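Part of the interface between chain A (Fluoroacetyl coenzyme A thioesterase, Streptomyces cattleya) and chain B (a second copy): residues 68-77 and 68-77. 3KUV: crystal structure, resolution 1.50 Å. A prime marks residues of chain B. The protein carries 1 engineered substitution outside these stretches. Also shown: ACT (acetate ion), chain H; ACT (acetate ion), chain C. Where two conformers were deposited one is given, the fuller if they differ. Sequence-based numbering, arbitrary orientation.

Chain A 68-77: LGTAICVTHT
Chain B, residues 68-77: LGTAICVTHT

Residues 68-75 of each copy form the end of a β-strand, and the two strands lie edge to edge as antiparallel neighbours, their N-to-C directions 165° apart and their axes 4.6 Å apart at closest approach. Backbone torsions are mostly extended, with phi/psi of -139/129 at Ile72 and -141/160 at Val74; within the strands the exceptions are Thr70 and Thr70′, near -115/-13 and -109/-12, and beyond them Thr77 and Thr77′ turn likewise. The register centres on Cys73 facing Cys73′, CA to CA 3.8 Å. Outward from there Ile72 pairs with Val74′ (CA to CA 5.7 Å) and Ala71 with Thr75′ (CA to CA 4.1 Å), and symmetrically.

Six backbone hydrogen bonds hold this ladder. Ile72 N donates to Val74′ O at 3.0 Å and Val74′ N returns to Ile72 O at 2.9 Å; in the partner ring Ile72′ N reaches Val74 O at 2.9 Å and Val74 N reaches Ile72′ O at 2.8 Å, the last the most bent at 151°. Just past the end of each strand, His76′ N donates to Thr70 O and His76 N to Thr70′ O, both at 2.9 Å. Thus the amides of Ile72, Val74 and His76 and the carbonyls of Thr70, Ile72 and Val74 are satisfied across the interface in both chains. The close-set pairs between them add CA-H...O contacts, such as Ala71 CA to Val74′ O and Cys73 CA to Ile72′ O, both 3.3 Å.

Cys73 occupies a non-hydrogen-bonded pair, where the short CA separation lets two t rotamers (chi1 -175° and -169°) bring Cys73 SG to 2.2 Å from Cys73′ SG. This disulfide, chi3 -95°, covalently links the copies. On the same sheet face, small Ala71 lies beside Thr75′, and Ala71′ beside Thr75; each Thr75 is p, its OG1 hydrogen-bonded elsewhere in the structure.

The other face carries Ile72 and Val74, whose branched side chains suit extended backbone and a buried setting. Ile72 CG2 meets Val74′ CG2 at 3.8 Å, and Val74 CG2 meets Ile72′ CG2 at 4.1 Å. Both valines are m and both isoleucines t at chi1, but chi2 differs, 76° in Ile72 and 141° in Ile72′.

His76 and His76′ are t (chi1 -161° and -159°), with chi2 174° and -2°; His76 CB lies 3.8 Å from Gly69′ O and His76′ CB 3.8 Å from Gly69 O, and each ND1 is bonded elsewhere. Gly69 N donates a hydrogen bond to O of the chain H acetate, and Gly69′ N to O of the chain C acetate, both at 3.2 Å; the acetates probably come from the crystallisation liquor. A CB on Gly69′ would crowd O of the chain C acetate.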

# COMPACT_ATOMS: atom_id res chain seq x y z
N LEU A 68 -5.83 -11.27 -7.75
CA LEU A 68 -5.46 -10.66 -6.41
C LEU A 68 -4.00 -10.31 -6.44
O LEU A 68 -3.18 -11.00 -7.07
CB LEU A 68 -5.68 -11.68 -5.29
CG LEU A 68 -7.13 -12.15 -5.10
CD1 LEU A 68 -7.07 -13.24 -4.04
CD2 LEU A 68 -8.07 -10.95 -4.76
N GLY A 69 -3.66 -9.20 -5.81
CA GLY A 69 -2.21 -8.88 -5.52
C GLY A 69 -1.67 -9.84 -4.49
O GLY A 69 -2.30 -10.04 -3.41
N THR A 70 -0.51 -10.47 -4.73
CA THR A 70 0.09 -11.43 -3.84
C THR A 70 1.43 -10.90 -3.27
O THR A 70 1.99 -11.52 -2.36
CB THR A 70 0.31 -12.80 -4.47
OG1 THR A 70 1.11 -12.65 -5.66
CG2 THR A 70 -1.09 -13.38 -4.90
N ALA A 71 1.98 -9.83 -3.84
CA ALA A 71 3.22 -9.24 -3.23
C ALA A 71 3.38 -7.86 -3.82
O ALA A 71 3.04 -7.59 -5.00
CB ALA A 71 4.49 -10.08 -3.63
N ILE A 72 3.97 -6.94 -3.02
CA ILE A 72 4.38 -5.63 -3.46
C ILE A 72 5.71 -5.27 -2.86
O ILE A 72 5.84 -5.49 -1.60
CB ILE A 72 3.26 -4.58 -3.10
CG1 ILE A 72 3.62 -3.21 -3.66
CG2 ILE A 72 2.95 -4.48 -1.57
CD1 ILE A 72 3.38 -3.14 -5.18
N CYS A 73 6.66 -4.84 -3.68
CA CYS A 73 7.97 -4.57 -3.10
C CYS A 73 8.41 -3.31 -3.82
O CYS A 73 8.94 -3.39 -4.91
CB CYS A 73 8.89 -5.75 -3.39
SG CYS A 73 10.56 -5.60 -2.57
N VAL A 74 8.26 -2.16 -3.12
CA VAL A 74 8.53 -0.87 -3.81
C VAL A 74 9.25 0.10 -2.88
O VAL A 74 9.19 -0.04 -1.63
CB VAL A 74 7.26 -0.14 -4.32
CG1 VAL A 74 6.59 -1.02 -5.44
CG2 VAL A 74 6.30 0.12 -3.14
N THR A 75 9.90 1.09 -3.47
CA THR A 75 10.42 2.23 -2.73
C THR A 75 9.49 3.44 -2.95
O THR A 75 8.66 3.43 -3.91
CB THR A 75 11.77 2.57 -3.22
OG1 THR A 75 11.71 2.84 -4.63
CG2 THR A 75 12.80 1.40 -2.91
N HIS A 76 9.58 4.40 -2.06
CA HIS A 76 8.85 5.68 -2.18
C HIS A 76 9.85 6.76 -1.90
O HIS A 76 10.21 6.94 -0.73
CB HIS A 76 7.62 5.65 -1.25
CG HIS A 76 6.56 6.68 -1.60
ND1 HIS A 76 5.34 6.75 -0.97
CD2 HIS A 76 6.53 7.57 -2.61
CE1 HIS A 76 4.61 7.71 -1.56
NE2 HIS A 76 5.34 8.25 -2.51
N THR A 77 10.34 7.39 -2.98
CA THR A 77 11.60 8.16 -3.00
C THR A 77 11.42 9.68 -3.03
O THR A 77 12.39 10.44 -2.83
CB THR A 77 12.46 7.74 -4.24
OG1 THR A 77 11.69 7.96 -5.46
CG2 THR A 77 12.83 6.36 -4.18
N LEU B 68 8.17 9.41 7.28
CA LEU B 68 7.62 8.97 6.00
C LEU B 68 8.03 7.53 5.76
O LEU B 68 9.10 7.09 6.23
CB LEU B 68 8.24 9.77 4.85
CG LEU B 68 7.92 11.27 4.82
CD1 LEU B 68 8.88 11.96 3.83
CD2 LEU B 68 6.42 11.57 4.54
N GLY B 69 7.16 6.75 5.15
CA GLY B 69 7.57 5.43 4.65
C GLY B 69 8.41 5.53 3.40
O GLY B 69 8.00 6.29 2.45
N THR B 70 9.59 4.91 3.39
CA THR B 70 10.49 5.00 2.23
C THR B 70 10.59 3.70 1.45
O THR B 70 11.04 3.71 0.30
CB THR B 70 11.89 5.44 2.58
OG1 THR B 70 12.40 4.53 3.57
CG2 THR B 70 11.84 6.86 3.27
N ALA B 71 10.09 2.58 2.01
CA ALA B 71 10.09 1.33 1.24
C ALA B 71 9.23 0.36 1.97
O ALA B 71 9.12 0.39 3.19
CB ALA B 71 11.48 0.72 1.08
N ILE B 72 8.63 -0.55 1.21
CA ILE B 72 7.85 -1.68 1.74
C ILE B 72 8.05 -2.90 0.86
O ILE B 72 8.18 -2.80 -0.36
CB ILE B 72 6.39 -1.39 1.95
CG1 ILE B 72 5.81 -2.44 3.01
CG2 ILE B 72 5.66 -1.32 0.61
CD1 ILE B 72 4.86 -1.96 3.97
N CYS B 73 8.17 -4.07 1.48
CA CYS B 73 8.44 -5.28 0.64
C CYS B 73 7.71 -6.42 1.34
O CYS B 73 8.25 -6.99 2.35
CB CYS B 73 9.95 -5.51 0.52
SG CYS B 73 10.38 -6.75 -0.73
N VAL B 74 6.47 -6.69 0.94
CA VAL B 74 5.61 -7.65 1.69
C VAL B 74 4.89 -8.61 0.77
O VAL B 74 4.53 -8.22 -0.38
CB VAL B 74 4.56 -6.97 2.65
CG1 VAL B 74 5.28 -6.24 3.80
CG2 VAL B 74 3.63 -5.98 1.88
N THR B 75 4.57 -9.78 1.29
CA THR B 75 3.60 -10.61 0.64
C THR B 75 2.17 -10.35 1.13
O THR B 75 1.97 -9.68 2.13
CB THR B 75 3.88 -12.08 1.03
OG1 THR B 75 3.81 -12.19 2.47
CG2 THR B 75 5.28 -12.45 0.52
N HIS B 76 1.19 -10.83 0.33
CA HIS B 76 -0.21 -10.80 0.77
C HIS B 76 -0.66 -12.24 0.48
O HIS B 76 -0.83 -12.62 -0.72
CB HIS B 76 -0.90 -9.58 0.04
CG HIS B 76 -2.20 -9.02 0.66
ND1 HIS B 76 -2.82 -9.53 1.78
CD2 HIS B 76 -2.93 -7.94 0.29
CE1 HIS B 76 -3.93 -8.85 2.02
NE2 HIS B 76 -4.03 -7.87 1.10
N THR B 77 -0.77 -13.04 1.52
CA THR B 77 -0.87 -14.56 1.41
C THR B 77 -2.34 -15.08 1.58
O THR B 77 -2.61 -16.27 1.36
CB THR B 77 0.06 -15.23 2.36
OG1 THR B 77 -0.18 -14.78 3.71
CG2 THR B 77 1.50 -14.87 2.02
C ACT H . -6.04 -7.03 -3.03
O ACT H . -5.88 -7.50 -4.26
OXT ACT H . -5.73 -5.82 -2.81
CH3 ACT H . -6.61 -7.84 -1.93
C ACT C . 3.41 7.85 3.12
O ACT C . 4.48 7.12 3.47
OXT ACT C . 2.21 7.36 3.24
CH3 ACT C . 3.62 9.27 2.62